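Local atomic coordinates of regulatory protein SdiA (Escherichia coli, PDB entry 4LFU), a protein that binds DNA as a LuxR-type quorum-sensing receptor, recognises acyl-homoserine lactone autoinducers from other bacteria and activates transcription of the ftsQAZ cell-division genes. Residues R10-M13 and L14-Q18; V26-E29 and I30-Q33; N62-E65 and A66-S69; D148-Q151 and L152-L156; L162-L165 and M166-N169. All coordinates share one frame; numbering follows the deposited sequence.

Interaction 1. Residues R10-M13 and L14-Q18; sequences RRTM and LLRFQ
M13 meets F17 one turn further along helix 6-19, the first helix of the chain, and four such i to i+4 pairs make up this alpha-helical segment. Among the backbone bonds, L14 N donates to R10 O almost straight (174°), R16 N to T12 O at 2.9 Å and F17 N to M13 O at 3.0 Å; the bond from L15 N to R11 O is weak.

The apolar contact is made by the buried pair M13 and F17. M13 bends at chi2 and chi3 (-51° and -65°), which turns its methyl forward along the helix, toward F17, until CE lies 3.5 Å from F17 CE2. A separate packing contact places L14 CD1 over one face of the R10 guanidinium, 3.8 Å from R10 NH1 and offset toward the rim of the group. Helix 147-167 packs here through L156, which touches R10 and M13, while helix 23-36 brings E29 and Q33 against M13.

The polar side chains find their partners in three places. The R16 chain lies beside T12 and points the same way, with R16 NH2 3.8 Å from T12 CG2; R16 NH1 approaches M13 SD, and its salt bridge is with E29 of helix 23-36. T12 OG1 is hydrogen-bonded to S8 O within the helix, and R11 NH1 forms a salt bridge with D148 of the second subunit, so the helix faces both its own domain and the dimer partner. At the edge of the F17 ring, close to the ring plane, M13 O lies 3.2 Å from F17 CD2.

Interaction 2. Residues V26-E29 and I30-Q33; sequences VYHE and IELQ
E29 and Q33 join their side chains one helical turn apart: Q33 NE2 donates to E29 OE2 at 2.9 Å, nearly straight at 169°. The acceptor lies in the plane of the Q33 amide, and the donor meets OE2 nearly along its C-O axis, with the carboxylate and amide planes turned 32° from each other. E29 leaves the backbone with CG anti to N (chi1 -172°) and then bends at chi2, which swings the carboxylate forward along the helix to the amide. Because OE2 has a second donor in R16 NH1, two donors grip one oxygen of a buried glutamate and would probably help keep the carboxylate ionised.

The backbone is satisfied in the regular alpha-helical pattern of helix 23-36, part of the autoinducer-binding domain: I30 N donates to V26 O at 3.1 Å, E31 N to Y27 O at 3.0 Å, L32 N to H28 O and Q33 N to E29 O. The last pair is therefore tied twice, through main chain and side chains.

On the apolar side V26 CG1 approaches I30 CD1 at 4.2 Å, and both residues pack on S161 of helix 147-167. Y27 instead stacks its ring with that of Y60 on the sheet. H28 and E31 do not join: H28 NE2 and E31 OE2 remain 5.1 Å apart, and E31 packs on Y42 of strand 41-47.

Interaction 3. Residues N62-E65 and A66-S69; sequences NYPE and AWVS
P64 sits over one face of the W67 indole, three residues ahead of it, its ring tilted against the indole plane. P64 CG stands 3.9 Å from the centroid of the five-membered ring and only 10° off the ring normal, a CH-pi contact, while P64 CD lies over W67 CD2, 3.7 Å away and offset toward the rim. The indole reaches this place with CG anti to its own carbonyl carbon (chi1 -62°), turning back past the start of the helix and beneath the proline.

Y63 approaches the same indole differently. Its ring and the six-membered ring of W67 meet rim to rim, neither over the face of the other, with their planes 32° apart and Y63 CD2 3.7 Å from W67 CE3. The two side chains cross at about a right angle. From its CB, Y63 also touches V68 CG2 at 4.0 Å, so residues of the first helical turn pack on both parts of the tyrosine.

Further out, Y41 stacks on the Y63 ring and also meets W67, H113 packs edge-to-face with the indole, and Y63 OH is hydrogen-bonded to S136. A bound tetraethylene glycol, probably from the crystallisation liquor, lies about 4 Å from the Y63 side chain.

The main chain closes the turn with a bond from S69 N to E65 O at 3.0 Å, and P64 O receives weak bonds from V68 N and W67 N. This is a helix N-terminus with proline at the N-cap position, where the loop after strand 57-61 leads into helix 65-73 of the autoinducer-binding domain.

Interaction 4. Residues D148-Q151 and L152-L156; sequences DELQ and LKMQL
The backbone runs as regular alpha-helix, with L152 N bonded to D148 O, K153 N to E149 O at 2.9 Å, M154 N to L150 O and Q155 N to Q151 O. This is the beginning of helix 147-167, the long helix of the autoinducer-binding domain, at the dimer contact.

E149 and K153 form an i to i+4 salt bridge, E149 OE1 to K153 NZ at 3.1 Å. Both chains are extended beyond CG and lie side by side; the ammonium meets OE1 on its anti side, 27° out of the carboxylate plane, and the aliphatic parts touch where K153 CE nears E149 CG at 3.8 Å. K153 has a second partner in W9, through a cation-pi contact.

On the buried side L150 and M154 also run alongside each other, L150 CD1 4.0 Å from M154 SD, with M154 packed on V119 and Q121 of the sheet. D148 faces its salt-bridge partner R11 of the second subunit, and R10 of that subunit packs on Q151 and Q155. These two glutamines share one water, which accepts from Q151 NE2 and from Q155 NE2, each at 3.1 Å.

Interaction 5. Residues L162-L165 and M166-N169; sequences LMAL and MRLN
M163 and M166 bring their sulfur atoms to 4.4 Å, SD to SD, beside the last turns of the helix. On another side of the helix, A164 CB lies 4.1 Å from R167 NH2. The R167 chain starts with CG anti to its backbone N (chi1 163°) and bends at chi3, which folds the guanidinium back toward the alanine methyl. L168 CG rests 3.3 Å from A164 O.

Main-chain bonds set these positions: M166 N to L162 O, R167 N to M163 O and L168 N to A164 O, each 2.9 Å long. The first is bent, its donor standing 36° above the carbonyl plane, whereas the third runs nearly along the C=O direction. Helix 147-167 then ends in a Schellman motif: N169, at positive phi (49°), is the C-prime residue, N169 N donates to M166 O at 3.0 Å, and D170 N closes back on L165 O. From here the chain runs on toward the DNA-binding helix-turn-helix region.

Farther out, R167 NH2 is held by the carbonyl of M20 and, weakly, by F17 O, which ties the end of this helix to the C-terminal end of helix 6-19. L165 packs on A23, V26 and Y27 of helix 23-36, L162 lies against L44 and V46 of strand 41-47, and both leucines touch V173.

Overall arrangement
Along the chain the five contacts follow in series, from helix 6-19 (interaction 1) and helix 23-36 (interaction 2) through the start of helix 65-73 (interaction 3) to helix 147-167, which carries interactions 4 and 5 with centres about 20 Å apart. Interactions 1, 2 and 5 touch one another, and interaction 4 touches interaction 1. Helices 23-36 and 147-167 pack on the antiparallel sheet, and helix 6-19 lies against both; interactions 1 and 4 also touch the second subunit. Interaction 3 stands apart, its centre about 17 Å from that of interaction 2. All five lie in the N-terminal autoinducer-binding part, interaction 5 at the helix end from which the chain continues to the DNA-binding region.

Interaction 1. Residues R10-M13 and L14-Q18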
loop_
_atom_site.group_PDB
_atom_site.type_symbol
_atom_site.label_atom_id
_atom_site.label_comp_id
_atom_site.label_asym_id
_atom_site.label_seq_id
_atom_site.Cartn_x
_atom_site.Cartn_y
_atom_site.Cartn_z
ATOM N N ARG A 10 13.061 13.302 13.948
ATOM C CA ARG A 10 12.035 13.148 12.908
ATOM C C ARG A 10 11.763 14.446 12.147
ATOM O O ARG A 10 11.612 14.429 10.928
ATOM C CB ARG A 10 10.734 12.581 13.509
ATOM C CG ARG A 10 9.616 12.299 12.491
ATOM C CD ARG A 10 8.344 11.747 13.148
ATOM N NE ARG A 10 7.261 12.733 13.135
ATOM C CZ ARG A 10 6.315 12.804 12.200
ATOM N NH1 ARG A 10 6.294 11.942 11.190
ATOM N NH2 ARG A 10 5.383 13.738 12.275
ATOM N N ARG A 11 11.702 15.557 12.881
ATOM C CA ARG A 11 11.446 16.887 12.318
ATOM C C ARG A 11 12.538 17.290 11.299
ATOM O O ARG A 11 12.236 17.725 10.178
ATOM C CB ARG A 11 11.314 17.917 13.463
ATOM C CG ARG A 11 10.233 18.979 13.283
ATOM C CD ARG A 11 9.615 19.467 14.643
ATOM N NE ARG A 11 10.589 19.620 15.736
ATOM C CZ ARG A 11 10.510 19.018 16.926
ATOM N NH1 ARG A 11 9.481 18.223 17.222
ATOM N NH2 ARG A 11 11.465 19.214 17.837
ATOM N N THR A 12 13.800 17.107 11.690
ATOM C CA THR A 12 14.955 17.341 10.807
ATOM C C THR A 12 14.967 16.455 9.549
ATOM O O THR A 12 15.280 16.925 8.450
ATOM C CB THR A 12 16.286 17.104 11.563
ATOM O OG1 THR A 12 16.197 17.651 12.882
ATOM C CG2 THR A 12 17.461 17.722 10.807
ATOM N N MET A 13 14.632 15.176 9.713
ATOM C CA MET A 13 14.738 14.225 8.603
ATOM C C MET A 13 13.699 14.466 7.516
ATOM O O MET A 13 14.027 14.415 6.329
ATOM C CB MET A 13 14.728 12.768 9.100
ATOM C CG MET A 13 15.943 12.388 9.940
ATOM S SD MET A 13 17.556 12.798 9.188
ATOM C CE MET A 13 17.542 11.733 7.743
ATOM N N LEU A 14 12.454 14.732 7.920
ATOM C CA LEU A 14 11.392 15.095 6.977
ATOM C C LEU A 14 11.809 16.290 6.148
ATOM O O LEU A 14 11.648 16.300 4.928
ATOM C CB LEU A 14 10.084 15.404 7.713
ATOM C CG LEU A 14 9.478 14.189 8.409
ATOM C CD1 LEU A 14 8.300 14.574 9.284
ATOM C CD2 LEU A 14 9.078 13.142 7.372
ATOM N N LEU A 15 12.369 17.295 6.810
ATOM C CA LEU A 15 12.795 18.495 6.107
ATOM C C LEU A 15 13.954 18.210 5.155
ATOM O O LEU A 15 13.923 18.655 4.007
ATOM C CB LEU A 15 13.113 19.631 7.091
ATOM C CG LEU A 15 11.906 20.509 7.456
ATOM C CD1 LEU A 15 12.111 21.268 8.795
ATOM C CD2 LEU A 15 11.563 21.492 6.294
ATOM N N ARG A 16 14.953 17.457 5.618
ATOM C CA ARG A 16 16.076 17.061 4.765
ATOM C C ARG A 16 15.657 16.316 3.511
ATOM O O ARG A 16 16.150 16.610 2.448
ATOM C CB ARG A 16 17.100 16.232 5.536
ATOM C CG ARG A 16 18.324 17.006 5.961
ATOM C CD ARG A 16 19.369 16.070 6.506
ATOM N NE ARG A 16 19.880 16.568 7.777
ATOM C CZ ARG A 16 20.497 15.822 8.687
ATOM N NH1 ARG A 16 20.686 14.520 8.478
ATOM N NH2 ARG A 16 20.920 16.382 9.817
ATOM N N PHE A 17 14.745 15.356 3.625
ATOM C CA PHE A 17 14.276 14.611 2.442
ATOM C C PHE A 17 13.342 15.421 1.557
ATOM O O PHE A 17 13.322 15.233 0.336
ATOM C CB PHE A 17 13.623 13.286 2.831
ATOM C CG PHE A 17 14.607 12.206 3.187
ATOM C CD1 PHE A 17 15.322 11.533 2.185
ATOM C CD2 PHE A 17 14.824 11.852 4.519
ATOM C CE1 PHE A 17 16.222 10.537 2.503
ATOM C CE2 PHE A 17 15.723 10.848 4.843
ATOM C CZ PHE A 17 16.423 10.186 3.830
ATOM N N GLN A 18 12.569 16.310 2.176
ATOM C CA GLN A 18 11.743 17.275 1.437
ATOM C C GLN A 18 12.589 18.136 0.487
ATOM O O GLN A 18 12.233 18.329 -0.673
ATOM C CB GLN A 18 10.980 18.199 2.400
ATOM C CG GLN A 18 9.561 17.757 2.800
ATOM C CD GLN A 18 8.989 18.589 3.978
ATOM O OE1 GLN A 18 8.323 18.050 4.869
ATOM N NE2 GLN A 18 9.271 19.904 3.982
#

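Interaction 2. Residues V26-E29 and I30-Q33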
loop_
_atom_site.group_PDB
_atom_site.type_symbol
_atom_site.label_atom_id
_atom_site.label_comp_id
_atom_site.label_asym_id
_atom_site.label_seq_id
_atom_site.Cartn_x
_atom_site.Cartn_y
_atom_site.Cartn_z
ATOM N N VAL A 26 19.711 11.697 -1.854
ATOM C CA VAL A 26 18.907 10.701 -1.129
ATOM C C VAL A 26 19.806 9.538 -0.675
ATOM O O VAL A 26 19.816 9.176 0.513
ATOM C CB VAL A 26 17.710 10.166 -2.004
ATOM C CG1 VAL A 26 16.951 9.114 -1.279
ATOM C CG2 VAL A 26 16.767 11.292 -2.420
ATOM N N TYR A 27 20.575 8.979 -1.616
ATOM C CA TYR A 27 21.479 7.862 -1.317
ATOM C C TYR A 27 22.568 8.226 -0.324
ATOM O O TYR A 27 22.844 7.466 0.598
ATOM C CB TYR A 27 22.072 7.259 -2.582
ATOM C CG TYR A 27 21.029 6.716 -3.512
ATOM C CD1 TYR A 27 20.031 5.860 -3.053
ATOM C CD2 TYR A 27 21.045 7.040 -4.851
ATOM C CE1 TYR A 27 19.058 5.351 -3.926
ATOM C CE2 TYR A 27 20.088 6.548 -5.722
ATOM C CZ TYR A 27 19.098 5.707 -5.255
ATOM O OH TYR A 27 18.149 5.213 -6.137
ATOM N N HIS A 28 23.138 9.414 -0.480
ATOM C CA HIS A 28 24.171 9.880 0.437
ATOM C C HIS A 28 23.658 10.021 1.871
ATOM O O HIS A 28 24.359 9.661 2.820
ATOM C CB HIS A 28 24.800 11.195 -0.058
ATOM C CG HIS A 28 25.872 11.711 0.850
ATOM N ND1 HIS A 28 25.659 12.748 1.738
ATOM C CD2 HIS A 28 27.151 11.301 1.042
ATOM C CE1 HIS A 28 26.769 12.963 2.428
ATOM N NE2 HIS A 28 27.687 12.098 2.025
ATOM N N GLU A 29 22.436 10.538 2.024
ATOM C CA GLU A 29 21.797 10.679 3.333
ATOM C C GLU A 29 21.498 9.332 3.985
ATOM O O GLU A 29 21.646 9.195 5.197
ATOM C CB GLU A 29 20.523 11.531 3.230
ATOM C CG GLU A 29 19.862 11.920 4.576
ATOM C CD GLU A 29 20.812 12.648 5.535
ATOM O OE1 GLU A 29 21.573 13.534 5.075
ATOM O OE2 GLU A 29 20.803 12.336 6.752
ATOM N N ILE A 30 21.075 8.341 3.190
ATOM C CA ILE A 30 20.846 6.985 3.710
ATOM C C ILE A 30 22.155 6.363 4.183
ATOM O O ILE A 30 22.195 5.770 5.261
ATOM C CB ILE A 30 20.178 6.041 2.694
ATOM C CG1 ILE A 30 18.712 6.438 2.478
ATOM C CG2 ILE A 30 20.310 4.571 3.155
ATOM C CD1 ILE A 30 18.133 5.893 1.169
ATOM N N GLU A 31 23.216 6.532 3.388
ATOM C CA GLU A 31 24.566 6.091 3.780
ATOM C C GLU A 31 25.032 6.714 5.109
ATOM O O GLU A 31 25.466 6.001 6.013
ATOM C CB GLU A 31 25.594 6.345 2.673
ATOM C CG GLU A 31 26.975 5.784 3.035
ATOM C CD GLU A 31 27.990 5.908 1.915
ATOM O OE1 GLU A 31 28.597 4.870 1.557
ATOM O OE2 GLU A 31 28.177 7.039 1.388
ATOM N N LEU A 32 24.901 8.034 5.225
ATOM C CA LEU A 32 25.200 8.750 6.476
ATOM C C LEU A 32 24.398 8.263 7.683
ATOM O O LEU A 32 24.957 8.097 8.767
ATOM C CB LEU A 32 25.016 10.255 6.279
ATOM C CG LEU A 32 25.805 11.249 7.144
ATOM C CD1 LEU A 32 24.892 12.033 8.115
ATOM C CD2 LEU A 32 27.034 10.616 7.870
ATOM N N GLN A 33 23.097 8.034 7.486
ATOM C CA GLN A 33 22.197 7.520 8.533
ATOM C C GLN A 33 22.544 6.094 8.955
ATOM O O GLN A 33 22.498 5.768 10.128
ATOM C CB GLN A 33 20.727 7.568 8.064
ATOM C CG GLN A 33 20.123 8.953 7.995
ATOM C CD GLN A 33 20.205 9.688 9.310
ATOM O OE1 GLN A 33 19.951 9.108 10.371
ATOM N NE2 GLN A 33 20.579 10.975 9.255
#

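Interaction 3. Residues N62-E65 and A66-S69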
loop_
_atom_site.group_PDB
_atom_site.type_symbol
_atom_site.label_atom_id
_atom_site.label_comp_id
_atom_site.label_asym_id
_atom_site.label_seq_id
_atom_site.Cartn_x
_atom_site.Cartn_y
_atom_site.Cartn_z
ATOM N N ASN A 62 25.614 0.504 -1.402
ATOM C CA ASN A 62 27.068 0.749 -1.323
ATOM C C ASN A 62 27.909 -0.519 -1.040
ATOM O O ASN A 62 29.085 -0.430 -0.706
ATOM C CB ASN A 62 27.413 1.865 -0.339
ATOM C CG ASN A 62 27.105 1.496 1.097
ATOM O OD1 ASN A 62 27.529 2.179 2.026
ATOM N ND2 ASN A 62 26.360 0.433 1.288
ATOM N N TYR A 63 27.295 -1.688 -1.178
ATOM C CA TYR A 63 28.028 -2.944 -1.147
ATOM C C TYR A 63 29.084 -2.968 -2.245
ATOM O O TYR A 63 28.862 -2.416 -3.347
ATOM C CB TYR A 63 27.099 -4.118 -1.369
ATOM C CG TYR A 63 26.294 -4.559 -0.165
ATOM C CD1 TYR A 63 24.898 -4.594 -0.221
ATOM C CD2 TYR A 63 26.918 -4.972 1.010
ATOM C CE1 TYR A 63 24.141 -5.025 0.868
ATOM C CE2 TYR A 63 26.183 -5.403 2.094
ATOM C CZ TYR A 63 24.785 -5.414 2.019
ATOM O OH TYR A 63 24.037 -5.823 3.093
ATOM N N PRO A 64 30.237 -3.617 -1.966
ATOM C CA PRO A 64 31.250 -3.690 -3.033
ATOM C C PRO A 64 30.625 -4.310 -4.286
ATOM O O PRO A 64 29.754 -5.195 -4.188
ATOM C CB PRO A 64 32.332 -4.598 -2.440
ATOM C CG PRO A 64 32.171 -4.465 -0.945
ATOM C CD PRO A 64 30.667 -4.300 -0.733
ATOM N N GLU A 65 31.034 -3.811 -5.445
ATOM C CA GLU A 65 30.583 -4.350 -6.732
ATOM C C GLU A 65 30.748 -5.860 -6.904
ATOM O O GLU A 65 29.927 -6.494 -7.545
ATOM C CB GLU A 65 31.244 -3.614 -7.907
ATOM C CG GLU A 65 30.397 -3.729 -9.190
ATOM C CD GLU A 65 31.040 -3.089 -10.419
ATOM O OE1 GLU A 65 31.794 -2.095 -10.261
ATOM O OE2 GLU A 65 30.793 -3.595 -11.546
ATOM N N ALA A 66 31.804 -6.446 -6.345
ATOM C CA ALA A 66 32.025 -7.898 -6.494
ATOM C C ALA A 66 30.967 -8.750 -5.795
ATOM O O ALA A 66 30.620 -9.840 -6.278
ATOM C CB ALA A 66 33.422 -8.285 -6.031
ATOM N N TRP A 67 30.467 -8.253 -4.659
ATOM C CA TRP A 67 29.391 -8.906 -3.883
ATOM C C TRP A 67 28.048 -8.884 -4.607
ATOM O O TRP A 67 27.330 -9.878 -4.642
ATOM C CB TRP A 67 29.208 -8.219 -2.525
ATOM C CG TRP A 67 30.395 -8.256 -1.609
ATOM C CD1 TRP A 67 31.704 -8.509 -1.945
ATOM C CD2 TRP A 67 30.385 -7.985 -0.200
ATOM N NE1 TRP A 67 32.502 -8.420 -0.827
ATOM C CE2 TRP A 67 31.722 -8.100 0.257
ATOM C CE3 TRP A 67 29.374 -7.658 0.723
ATOM C CZ2 TRP A 67 32.081 -7.893 1.605
ATOM C CZ3 TRP A 67 29.725 -7.473 2.069
ATOM C CH2 TRP A 67 31.075 -7.599 2.497
ATOM N N VAL A 68 27.712 -7.729 -5.165
ATOM C CA VAL A 68 26.473 -7.530 -5.907
ATOM C C VAL A 68 26.508 -8.447 -7.134
ATOM O O VAL A 68 25.579 -9.208 -7.411
ATOM C CB VAL A 68 26.330 -6.021 -6.346
ATOM C CG1 VAL A 68 25.180 -5.834 -7.335
ATOM C CG2 VAL A 68 26.150 -5.124 -5.157
ATOM N N SER A 69 27.620 -8.364 -7.853
ATOM C CA SER A 69 27.859 -9.167 -9.048
ATOM C C SER A 69 27.757 -10.668 -8.742
ATOM O O SER A 69 27.222 -11.438 -9.545
ATOM C CB SER A 69 29.222 -8.774 -9.635
ATOM O OG SER A 69 29.510 -9.502 -10.802
#

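Interaction 4. Residues D148-Q151 and L152-L156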
loop_
_atom_site.group_PDB
_atom_site.type_symbol
_atom_site.label_atom_id
_atom_site.label_comp_id
_atom_site.label_asym_id
_atom_site.label_seq_id
_atom_site.Cartn_x
_atom_site.Cartn_y
_atom_site.Cartn_z
ATOM N N ASP A 148 12.865 -0.065 19.691
ATOM C CA ASP A 148 11.786 0.857 19.335
ATOM C C ASP A 148 12.340 2.056 18.549
ATOM O O ASP A 148 11.767 2.488 17.545
ATOM C CB ASP A 148 11.068 1.349 20.615
ATOM C CG ASP A 148 10.827 0.232 21.662
ATOM O OD1 ASP A 148 11.720 -0.639 21.877
ATOM O OD2 ASP A 148 9.740 0.247 22.303
ATOM N N GLU A 149 13.462 2.587 19.014
ATOM C CA GLU A 149 14.124 3.688 18.345
ATOM C C GLU A 149 14.546 3.306 16.923
ATOM O O GLU A 149 14.195 4.004 15.965
ATOM C CB GLU A 149 15.324 4.154 19.163
ATOM C CG GLU A 149 15.879 5.502 18.737
ATOM C CD GLU A 149 17.256 5.788 19.324
ATOM O OE1 GLU A 149 18.160 6.184 18.551
ATOM O OE2 GLU A 149 17.447 5.614 20.554
ATOM N N LEU A 150 15.292 2.206 16.789
ATOM C CA LEU A 150 15.736 1.691 15.477
ATOM C C LEU A 150 14.567 1.432 14.510
ATOM O O LEU A 150 14.655 1.743 13.333
ATOM C CB LEU A 150 16.600 0.419 15.634
ATOM C CG LEU A 150 17.074 -0.310 14.362
ATOM C CD1 LEU A 150 18.070 0.543 13.614
ATOM C CD2 LEU A 150 17.680 -1.683 14.669
ATOM N N GLN A 151 13.481 0.873 15.025
ATOM C CA GLN A 151 12.293 0.596 14.227
ATOM C C GLN A 151 11.651 1.857 13.666
ATOM O O GLN A 151 11.356 1.920 12.469
ATOM C CB GLN A 151 11.277 -0.171 15.051
ATOM C CG GLN A 151 11.650 -1.614 15.203
ATOM C CD GLN A 151 10.537 -2.428 15.780
ATOM O OE1 GLN A 151 10.669 -2.974 16.882
ATOM N NE2 GLN A 151 9.416 -2.515 15.049
ATOM N N LEU A 152 11.467 2.849 14.536
ATOM C CA LEU A 152 10.805 4.094 14.180
ATOM C C LEU A 152 11.662 4.944 13.237
ATOM O O LEU A 152 11.126 5.603 12.322
ATOM C CB LEU A 152 10.424 4.883 15.439
ATOM C CG LEU A 152 9.192 4.418 16.235
ATOM C CD1 LEU A 152 9.187 5.086 17.603
ATOM C CD2 LEU A 152 7.904 4.730 15.507
ATOM N N LYS A 153 12.985 4.895 13.436
ATOM C CA LYS A 153 13.925 5.614 12.582
ATOM C C LYS A 153 13.980 5.043 11.187
ATOM O O LYS A 153 13.982 5.784 10.215
ATOM C CB LYS A 153 15.321 5.658 13.200
ATOM C CG LYS A 153 15.427 6.680 14.314
ATOM C CD LYS A 153 16.839 6.807 14.820
ATOM C CE LYS A 153 16.919 7.855 15.928
ATOM N NZ LYS A 153 18.348 8.157 16.221
ATOM N N MET A 154 14.002 3.724 11.079
ATOM C CA MET A 154 14.033 3.095 9.773
ATOM C C MET A 154 12.667 3.174 9.090
ATOM O O MET A 154 12.579 3.110 7.863
ATOM C CB MET A 154 14.511 1.653 9.879
ATOM C CG MET A 154 16.025 1.490 10.185
ATOM S SD MET A 154 16.363 -0.280 10.117
ATOM C CE MET A 154 16.502 -0.452 8.320
ATOM N N GLN A 155 11.606 3.307 9.888
ATOM C CA GLN A 155 10.274 3.512 9.340
ATOM C C GLN A 155 10.247 4.760 8.506
ATOM O O GLN A 155 9.761 4.721 7.388
ATOM C CB GLN A 155 9.210 3.619 10.422
ATOM C CG GLN A 155 8.451 2.369 10.678
ATOM C CD GLN A 155 7.414 2.562 11.760
ATOM O OE1 GLN A 155 6.543 3.426 11.643
ATOM N NE2 GLN A 155 7.507 1.766 12.830
ATOM N N LEU A 156 10.787 5.846 9.060
ATOM C CA LEU A 156 10.882 7.148 8.366
ATOM C C LEU A 156 11.842 7.138 7.180
ATOM O O LEU A 156 11.502 7.650 6.109
ATOM C CB LEU A 156 11.239 8.279 9.361
ATOM C CG LEU A 156 11.322 9.759 8.942
ATOM C CD1 LEU A 156 11.311 10.659 10.186
ATOM C CD2 LEU A 156 12.569 10.090 8.059
HETATM O O HOH W 1 8.477 -1.140 12.463
#

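Interaction 5. Residues L162-L165 and M166-N169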
loop_
_atom_site.group_PDB
_atom_site.type_symbol
_atom_site.label_atom_id
_atom_site.label_comp_id
_atom_site.label_asym_id
_atom_site.label_seq_id
_atom_site.Cartn_x
_atom_site.Cartn_y
_atom_site.Cartn_z
ATOM N N LEU A 162 12.209 6.838 -0.411
ATOM C CA LEU A 162 11.467 6.375 -1.570
ATOM C C LEU A 162 10.376 7.355 -2.016
ATOM O O LEU A 162 10.063 7.406 -3.200
ATOM C CB LEU A 162 10.877 4.985 -1.316
ATOM C CG LEU A 162 11.843 3.804 -1.187
ATOM C CD1 LEU A 162 11.160 2.598 -0.589
ATOM C CD2 LEU A 162 12.456 3.467 -2.527
ATOM N N MET A 163 9.800 8.121 -1.083
ATOM C CA MET A 163 8.908 9.246 -1.472
ATOM C C MET A 163 9.661 10.359 -2.204
ATOM O O MET A 163 9.192 10.841 -3.250
ATOM C CB MET A 163 8.109 9.797 -0.285
ATOM C CG MET A 163 7.038 8.819 0.277
ATOM S SD MET A 163 5.914 8.032 -0.920
ATOM C CE MET A 163 5.117 9.472 -1.644
ATOM N N ALA A 164 10.844 10.737 -1.694
ATOM C CA ALA A 164 11.733 11.642 -2.426
ATOM C C ALA A 164 12.046 11.112 -3.817
ATOM O O ALA A 164 11.899 11.824 -4.805
ATOM C CB ALA A 164 13.021 11.893 -1.651
ATOM N N LEU A 165 12.473 9.859 -3.914
ATOM C CA LEU A 165 12.795 9.282 -5.230
ATOM C C LEU A 165 11.596 9.185 -6.179
ATOM O O LEU A 165 11.768 9.224 -7.385
ATOM C CB LEU A 165 13.492 7.913 -5.083
ATOM C CG LEU A 165 14.890 7.922 -4.440
ATOM C CD1 LEU A 165 15.209 6.574 -3.808
ATOM C CD2 LEU A 165 15.953 8.309 -5.444
ATOM N N MET A 166 10.392 9.026 -5.628
ATOM C CA MET A 166 9.165 9.068 -6.425
ATOM C C MET A 166 8.911 10.473 -6.958
ATOM O O MET A 166 8.608 10.632 -8.137
ATOM C CB MET A 166 7.955 8.563 -5.636
ATOM C CG MET A 166 7.729 7.052 -5.775
ATOM S SD MET A 166 6.216 6.479 -4.982
ATOM C CE MET A 166 5.037 6.599 -6.325
ATOM N N ARG A 167 9.056 11.474 -6.084
ATOM C CA ARG A 167 8.967 12.892 -6.456
ATOM C C ARG A 167 9.966 13.272 -7.550
ATOM O O ARG A 167 9.624 14.017 -8.450
ATOM C CB ARG A 167 9.170 13.789 -5.222
ATOM C CG ARG A 167 9.494 15.244 -5.557
ATOM C CD ARG A 167 9.411 16.153 -4.323
ATOM N NE ARG A 167 10.437 15.857 -3.320
ATOM C CZ ARG A 167 11.728 16.164 -3.447
ATOM N NH1 ARG A 167 12.166 16.771 -4.541
ATOM N NH2 ARG A 167 12.582 15.855 -2.480
ATOM N N LEU A 168 11.179 12.722 -7.465
ATOM C CA LEU A 168 12.260 12.956 -8.426
ATOM C C LEU A 168 12.157 12.047 -9.640
ATOM O O LEU A 168 13.108 11.932 -10.415
ATOM C CB LEU A 168 13.629 12.776 -7.752
ATOM C CG LEU A 168 13.940 13.687 -6.551
ATOM C CD1 LEU A 168 15.219 13.308 -5.823
ATOM C CD2 LEU A 168 14.028 15.132 -6.991
ATOM N N ASN A 169 11.000 11.402 -9.807
ATOM C CA ASN A 169 10.728 10.520 -10.953
ATOM C C ASN A 169 11.816 9.466 -11.256
ATOM O O ASN A 169 12.038 9.093 -12.420
ATOM C CB ASN A 169 10.397 11.348 -12.201
ATOM C CG ASN A 169 9.538 10.582 -13.197
ATOM O OD1 ASN A 169 8.449 10.100 -12.858
ATOM N ND2 ASN A 169 10.026 10.460 -14.438
#